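Local atomic coordinates of CSE1 (Thermus thermophilus, PDB entry 4AN8), a protein that forms part of the Cascade ribonucleoprotein complex of a type I-E CRISPR system and probably takes part in selecting foreign DNA in bacterial adaptive immunity. Residues Pro122-Leu128 and Val261-Tyr266; His164-Gly170 and Trp247-Val252. All blocks are in the same frame, centred on the assembly; numbering follows the deposited sequence.

How the interactions relate
Both interactions are built on the same mixed sheet, in which strands 250-256 and 261-273 are antiparallel neighbours: interaction 1 adds the short strand 123-124 to 261-273, and interaction 2 packs the end of helix 154-167 against residues 247-252, which lead into strand 250-256. Along the chain, interaction 2 is nested inside the loop closed by interaction 1. Their centres lie about 13 Å apart and they meet directly. Tyr266 OH is 2.6 Å from His164 NE2, a probable hydrogen bond, and 3.3 Å from Arg250 CD, while Leu128 O packs 3.4 Å from His164 CB. Acetate D, probably from the crystallisation liquor, sits where they join, held by Arg250 and more weakly approached by Lys127.

Interaction 1 (Pro122-Leu128 and Val261-Tyr266); sequences PLPWSKL and VRFMGY. With ACT (acetate ion), chain D.
A two-residue antiparallel beta ladder, running directly into a 3-10 turn, attaches Pro122-Leu128 to strand 261-273 of a mixed sheet; strand 250-256 flanks Val261-Tyr266 as another neighbour. Leu123 and Met264 form the hydrogen-bonded pair, with Leu123 N to Met264 O and Met264 N to Leu123 O both 2.8 Å. Next comes the non-hydrogen-bonded pair Pro124-Phe263, CA atoms 4.4 Å apart. Proline suits this position because no amide hydrogen is needed there. Trp125 N then donates to Arg262 O at 3.0 Å, prolonging the backbone pairing as the chain turns. Two CA-H...O contacts support it: Phe263 CA to Leu123 O at 3.3 Å and Pro124 CA to Arg262 O at 3.5 Å. From Trp125 onward phi/psi are near -60/-20, and the 3-10 bonds Lys127 N to Pro124 O (3.1 Å) and Leu128 N to Trp125 O (2.9 Å) bring Lys127 and Leu128 against the Met264 side chain.

Apolar packing centres on Met264. With chi1 p and the rest trans, its long, flexible side chain reaches under the turn, SD 3.5 Å from Leu128 CG and CE 3.5 Å from Lys127 CB. Leu123, on the same sheet face, sets CD1 3.6 Å from Tyr266 CD2. Pro122 CB rests 3.9 Å from Phe263 CB. Trp125, chi1 p, places CB 4.3 Å from Val261 CG1, while its NE1 is hydrogen-bonded to Pro150 O.

Among polar side chains, Tyr266 OH is hydrogen-bonded to His164. The aliphatic part of Lys127 lies with CG over one face of the Tyr266 ring, and Lys127 NZ gives acetate D OXT a weak hydrogen bond of 3.5 Å.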
loop_
_atom_site.group_PDB
_atom_site.type_symbol
_atom_site.label_atom_id
_atom_site.label_comp_id
_atom_site.label_asym_id
_atom_site.label_seq_id
_atom_site.Cartn_x
_atom_site.Cartn_y
_atom_site.Cartn_z
ATOM N N PRO A 122 27.209 -14.968 5.850
ATOM C CA PRO A 122 25.941 -14.284 5.981
ATOM C C PRO A 122 25.808 -13.073 5.100
ATOM O O PRO A 122 26.754 -12.684 4.519
ATOM C CB PRO A 122 25.954 -13.886 7.437
ATOM C CG PRO A 122 27.302 -13.671 7.715
ATOM C CD PRO A 122 28.112 -14.581 6.920
ATOM N N LEU A 123 24.617 -12.526 4.976
ATOM C CA LEU A 123 24.388 -11.287 4.268
ATOM C C LEU A 123 24.161 -10.167 5.253
ATOM O O LEU A 123 23.767 -10.395 6.339
ATOM C CB LEU A 123 23.196 -11.394 3.336
ATOM C CG LEU A 123 23.113 -12.467 2.273
ATOM C CD1 LEU A 123 21.940 -12.274 1.418
ATOM C CD2 LEU A 123 24.311 -12.484 1.471
ATOM N N PRO A 124 24.471 -8.922 4.843
ATOM C CA PRO A 124 24.215 -7.753 5.699
ATOM C C PRO A 124 22.723 -7.564 5.823
ATOM O O PRO A 124 22.021 -7.826 4.843
ATOM C CB PRO A 124 24.784 -6.573 4.898
ATOM C CG PRO A 124 25.461 -7.168 3.687
ATOM C CD PRO A 124 24.950 -8.545 3.501
ATOM N N TRP A 125 22.249 -7.122 6.986
ATOM C CA TRP A 125 20.823 -6.906 7.187
ATOM C C TRP A 125 20.288 -5.878 6.210
ATOM O O TRP A 125 19.083 -5.814 5.974
ATOM C CB TRP A 125 20.505 -6.501 8.629
ATOM C CG TRP A 125 20.860 -5.092 8.998
ATOM C CD1 TRP A 125 22.095 -4.619 9.329
ATOM C CD2 TRP A 125 19.960 -3.983 9.113
ATOM N NE1 TRP A 125 22.027 -3.287 9.631
ATOM C CE2 TRP A 125 20.727 -2.865 9.508
ATOM C CE3 TRP A 125 18.580 -3.825 8.919
ATOM C CZ2 TRP A 125 20.162 -1.592 9.711
ATOM C CZ3 TRP A 125 18.009 -2.558 9.130
ATOM C CH2 TRP A 125 18.804 -1.461 9.516
ATOM N N SER A 126 21.177 -5.090 5.616
ATOM C CA SER A 126 20.755 -4.083 4.643
ATOM C C SER A 126 19.962 -4.677 3.469
ATOM O O SER A 126 19.155 -3.986 2.859
ATOM C CB SER A 126 21.963 -3.314 4.120
ATOM O OG SER A 126 22.884 -4.201 3.520
ATOM N N LYS A 127 20.197 -5.955 3.161
ATOM C CA LYS A 127 19.455 -6.671 2.120
ATOM C C LYS A 127 17.928 -6.787 2.420
ATOM O O LYS A 127 17.113 -7.023 1.521
ATOM C CB LYS A 127 20.060 -8.059 1.926
ATOM C CG LYS A 127 19.198 -9.016 1.113
ATOM C CD LYS A 127 19.529 -8.965 -0.384
ATOM C CE LYS A 127 18.660 -9.929 -1.192
ATOM N NZ LYS A 127 19.288 -10.270 -2.496
ATOM N N LEU A 128 17.550 -6.639 3.689
ATOM C CA LEU A 128 16.144 -6.658 4.073
ATOM C C LEU A 128 15.420 -5.402 3.636
ATOM O O LEU A 128 14.186 -5.381 3.566
ATOM C CB LEU A 128 16.027 -6.776 5.581
ATOM C CG LEU A 128 16.525 -8.092 6.188
ATOM C CD1 LEU A 128 16.426 -8.013 7.705
ATOM C CD2 LEU A 128 15.758 -9.298 5.625
ATOM N N VAL A 261 22.014 -6.134 15.551
ATOM C CA VAL A 261 22.138 -7.025 14.406
ATOM C C VAL A 261 22.895 -6.342 13.279
ATOM O O VAL A 261 22.610 -5.193 12.939
ATOM C CB VAL A 261 20.741 -7.453 13.870
ATOM C CG1 VAL A 261 20.880 -8.163 12.533
ATOM C CG2 VAL A 261 20.019 -8.319 14.892
ATOM N N ARG A 262 23.852 -7.060 12.697
ATOM C CA ARG A 262 24.547 -6.601 11.498
ATOM C C ARG A 262 24.317 -7.526 10.304
ATOM O O ARG A 262 24.259 -7.065 9.175
ATOM C CB ARG A 262 26.057 -6.494 11.742
ATOM C CG ARG A 262 26.499 -5.405 12.714
ATOM C CD ARG A 262 28.041 -5.394 12.859
ATOM N NE ARG A 262 28.500 -4.272 13.663
ATOM C CZ ARG A 262 28.701 -4.320 14.975
ATOM N NH1 ARG A 262 28.510 -5.450 15.650
ATOM N NH2 ARG A 262 29.103 -3.231 15.615
ATOM N N PHE A 263 24.237 -8.829 10.566
ATOM C CA PHE A 263 24.212 -9.867 9.533
ATOM C C PHE A 263 23.091 -10.886 9.733
ATOM O O PHE A 263 22.501 -10.986 10.808
ATOM C CB PHE A 263 25.558 -10.622 9.482
ATOM C CG PHE A 263 26.715 -9.758 9.113
ATOM C CD1 PHE A 263 26.948 -9.420 7.797
ATOM C CD2 PHE A 263 27.561 -9.268 10.084
ATOM C CE1 PHE A 263 28.017 -8.607 7.447
ATOM C CE2 PHE A 263 28.621 -8.450 9.744
ATOM C CZ PHE A 263 28.842 -8.115 8.421
ATOM N N MET A 264 22.815 -11.650 8.678
ATOM C CA MET A 264 21.748 -12.627 8.684
ATOM C C MET A 264 22.088 -13.828 7.794
ATOM O O MET A 264 22.743 -13.686 6.754
ATOM C CB MET A 264 20.452 -11.970 8.198
ATOM C CG MET A 264 20.496 -11.488 6.763
ATOM S SD MET A 264 18.950 -10.627 6.317
ATOM C CE MET A 264 19.320 -10.108 4.651
ATOM N N GLY A 265 21.637 -15.008 8.212
ATOM C CA GLY A 265 21.595 -16.160 7.333
ATOM C C GLY A 265 20.437 -15.873 6.410
ATOM O O GLY A 265 19.491 -15.196 6.825
ATOM N N TYR A 266 20.501 -16.373 5.178
ATOM C CA TYR A 266 19.541 -16.012 4.150
ATOM C C TYR A 266 19.366 -17.135 3.125
ATOM O O TYR A 266 20.346 -17.707 2.652
ATOM C CB TYR A 266 20.001 -14.724 3.455
ATOM C CG TYR A 266 18.917 -14.055 2.627
ATOM C CD1 TYR A 266 17.921 -13.287 3.244
ATOM C CD2 TYR A 266 18.877 -14.187 1.241
ATOM C CE1 TYR A 266 16.922 -12.688 2.520
ATOM C CE2 TYR A 266 17.857 -13.571 0.491
ATOM C CZ TYR A 266 16.883 -12.827 1.150
ATOM O OH TYR A 266 15.854 -12.205 0.446
HETATM C C ACT D . 15.411 -11.679 -3.503
HETATM O O ACT D . 14.413 -11.262 -2.842
HETATM O OXT ACT D . 16.378 -12.140 -2.829
HETATM C CH3 ACT D . 15.442 -11.621 -5.013
#

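Interaction 2 (His164-Gly170 and Trp247-Val252); sequences HQAFAPG and WPARGV. With ACT (acetate ion), chain D; ACT (acetate ion), chain C.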
loop_
_atom_site.group_PDB
_atom_site.type_symbol
_atom_site.label_atom_id
_atom_site.label_comp_id
_atom_site.label_asym_id
_atom_site.label_seq_id
_atom_site.Cartn_x
_atom_site.Cartn_y
_atom_site.Cartn_z
ATOM N N HIS A 164 10.555 -6.986 4.641
ATOM C CA HIS A 164 11.104 -7.840 3.584
ATOM C C HIS A 164 10.193 -9.009 3.238
ATOM O O HIS A 164 10.058 -9.356 2.078
ATOM C CB HIS A 164 12.497 -8.355 3.977
ATOM C CG HIS A 164 13.230 -9.043 2.868
ATOM N ND1 HIS A 164 13.644 -8.387 1.726
ATOM C CD2 HIS A 164 13.648 -10.325 2.733
ATOM C CE1 HIS A 164 14.268 -9.235 0.933
ATOM N NE2 HIS A 164 14.281 -10.421 1.519
ATOM N N GLN A 165 9.562 -9.605 4.245
ATOM C CA GLN A 165 8.665 -10.752 4.041
ATOM C C GLN A 165 7.390 -10.389 3.276
ATOM O O GLN A 165 6.760 -11.267 2.659
ATOM C CB GLN A 165 8.290 -11.406 5.389
ATOM C CG GLN A 165 9.471 -11.996 6.169
ATOM C CD GLN A 165 10.097 -13.199 5.458
ATOM O OE1 GLN A 165 10.068 -13.285 4.239
ATOM N NE2 GLN A 165 10.622 -14.139 6.221
ATOM N N ALA A 166 6.975 -9.116 3.337
ATOM C CA ALA A 166 5.751 -8.731 2.641
ATOM C C ALA A 166 6.059 -8.178 1.249
ATOM O O ALA A 166 5.291 -8.390 0.308
ATOM C CB ALA A 166 4.945 -7.724 3.466
ATOM N N PHE A 167 7.201 -7.499 1.111
ATOM C CA PHE A 167 7.471 -6.703 -0.091
ATOM C C PHE A 167 8.655 -7.141 -0.997
ATOM O O PHE A 167 8.874 -6.535 -2.055
ATOM C CB PHE A 167 7.673 -5.236 0.304
ATOM C CG PHE A 167 6.426 -4.558 0.778
ATOM C CD1 PHE A 167 5.488 -4.095 -0.128
ATOM C CD2 PHE A 167 6.197 -4.372 2.146
ATOM C CE1 PHE A 167 4.325 -3.470 0.318
ATOM C CE2 PHE A 167 5.055 -3.750 2.599
ATOM C CZ PHE A 167 4.118 -3.289 1.673
ATOM N N ALA A 168 9.424 -8.152 -0.593
ATOM C CA ALA A 168 10.546 -8.578 -1.446
ATOM C C ALA A 168 10.046 -8.924 -2.844
ATOM O O ALA A 168 9.186 -9.795 -3.017
ATOM C CB ALA A 168 11.301 -9.780 -0.845
ATOM N N PRO A 169 10.571 -8.220 -3.849
ATOM C CA PRO A 169 10.343 -8.567 -5.254
ATOM C C PRO A 169 11.092 -9.853 -5.611
ATOM O O PRO A 169 12.167 -10.112 -5.050
ATOM C CB PRO A 169 10.937 -7.362 -6.008
ATOM C CG PRO A 169 11.953 -6.801 -5.058
ATOM C CD PRO A 169 11.373 -6.992 -3.696
ATOM N N GLY A 170 10.520 -10.653 -6.512
ATOM C CA GLY A 170 11.205 -11.832 -7.020
ATOM C C GLY A 170 12.504 -11.467 -7.725
ATOM O O GLY A 170 12.713 -10.317 -8.107
ATOM N N TRP A 247 3.061 -14.219 5.564
ATOM C CA TRP A 247 3.752 -15.118 4.659
ATOM C C TRP A 247 5.281 -15.158 4.837
ATOM O O TRP A 247 5.942 -14.108 4.870
ATOM C CB TRP A 247 3.446 -14.697 3.229
ATOM C CG TRP A 247 3.810 -15.720 2.232
ATOM C CD1 TRP A 247 4.978 -15.801 1.525
ATOM C CD2 TRP A 247 3.014 -16.848 1.834
ATOM N NE1 TRP A 247 4.952 -16.910 0.702
ATOM C CE2 TRP A 247 3.755 -17.565 0.874
ATOM C CE3 TRP A 247 1.749 -17.319 2.201
ATOM C CZ2 TRP A 247 3.264 -18.721 0.263
ATOM C CZ3 TRP A 247 1.266 -18.470 1.601
ATOM C CH2 TRP A 247 2.027 -19.161 0.642
ATOM N N PRO A 248 5.864 -16.382 4.884
ATOM C CA PRO A 248 7.331 -16.476 4.926
ATOM C C PRO A 248 7.964 -16.480 3.529
ATOM O O PRO A 248 8.241 -17.549 2.986
ATOM C CB PRO A 248 7.563 -17.822 5.618
ATOM C CG PRO A 248 6.416 -18.663 5.135
ATOM C CD PRO A 248 5.223 -17.707 4.986
ATOM N N ALA A 249 8.208 -15.299 2.953
ATOM C CA ALA A 249 8.652 -15.209 1.561
ATOM C C ALA A 249 10.121 -15.579 1.376
ATOM O O ALA A 249 10.530 -16.020 0.301
ATOM C CB ALA A 249 8.411 -13.829 1.028
ATOM N N ARG A 250 10.916 -15.365 2.420
ATOM C CA ARG A 250 12.323 -15.669 2.360
ATOM C C ARG A 250 12.714 -16.385 3.636
ATOM O O ARG A 250 12.068 -16.201 4.659
ATOM C CB ARG A 250 13.130 -14.379 2.219
ATOM C CG ARG A 250 12.804 -13.571 0.947
ATOM C CD ARG A 250 13.417 -14.226 -0.326
ATOM N NE ARG A 250 13.185 -13.379 -1.498
ATOM C CZ ARG A 250 12.058 -13.398 -2.209
ATOM N NH1 ARG A 250 11.075 -14.251 -1.893
ATOM N NH2 ARG A 250 11.912 -12.586 -3.248
ATOM N N GLY A 251 13.775 -17.198 3.570
ATOM C CA GLY A 251 14.370 -17.747 4.775
ATOM C C GLY A 251 15.301 -16.698 5.335
ATOM O O GLY A 251 16.178 -16.191 4.633
ATOM N N VAL A 252 15.118 -16.347 6.603
ATOM C CA VAL A 252 15.988 -15.364 7.225
ATOM C C VAL A 252 16.315 -15.846 8.610
ATOM O O VAL A 252 15.462 -16.424 9.296
ATOM C CB VAL A 252 15.298 -13.980 7.356
ATOM C CG1 VAL A 252 16.189 -13.021 8.145
ATOM C CG2 VAL A 252 14.951 -13.404 5.981
HETATM C C ACT D . 15.411 -11.679 -3.503
HETATM O O ACT D . 14.413 -11.262 -2.842
HETATM O OXT ACT D . 16.378 -12.140 -2.829
HETATM C CH3 ACT D . 15.442 -11.621 -5.013
HETATM C C ACT C . 12.599 -5.044 0.189
HETATM O O ACT C . 12.396 -5.158 1.438
HETATM O OXT ACT C . 13.544 -5.755 -0.298
HETATM C CH3 ACT C . 11.752 -4.120 -0.672
#
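Gln165 OE1 accepts from Arg250 N at 2.9 Å and Gln165 NE2 donates to Arg250 O at 3.0 Å; glutamine suits this place because its amide offers both a donor and an acceptor, much as a neighbouring strand would. The Arg250 side chain directs two donors at one oxygen of acetate D, probably from the crystallisation liquor: NE is 2.8 Å and NH2 2.9 Å from acetate O. NH1 turns back to donate to Ala249 O at 2.9 Å, while NH2 also bonds Lys182 O, so the buried charge is well supplied with acceptors. Thus the last turn of helix 154-167 packs against Arg250 and its neighbours on the segment that leads into strand 250-256, just after an inverse gamma turn centred on Pro248. Ala168, the first residue to leave helical phi/psi, still gives its N to His164 O at 3.0 Å. Here a small residue fits: Ala168 CB lies over one face of the guanidinium, 3.7 Å from Arg250 NH2. His164 NE2, hydrogen-bonded to Tyr266, is 3.5 Å from Arg250 CG; His164 ND1 bonds acetate C weakly, 3.3 Å to OXT and 3.5 Å to O. Farther out, Gln165 CB packs 3.6 Å from Trp247 O.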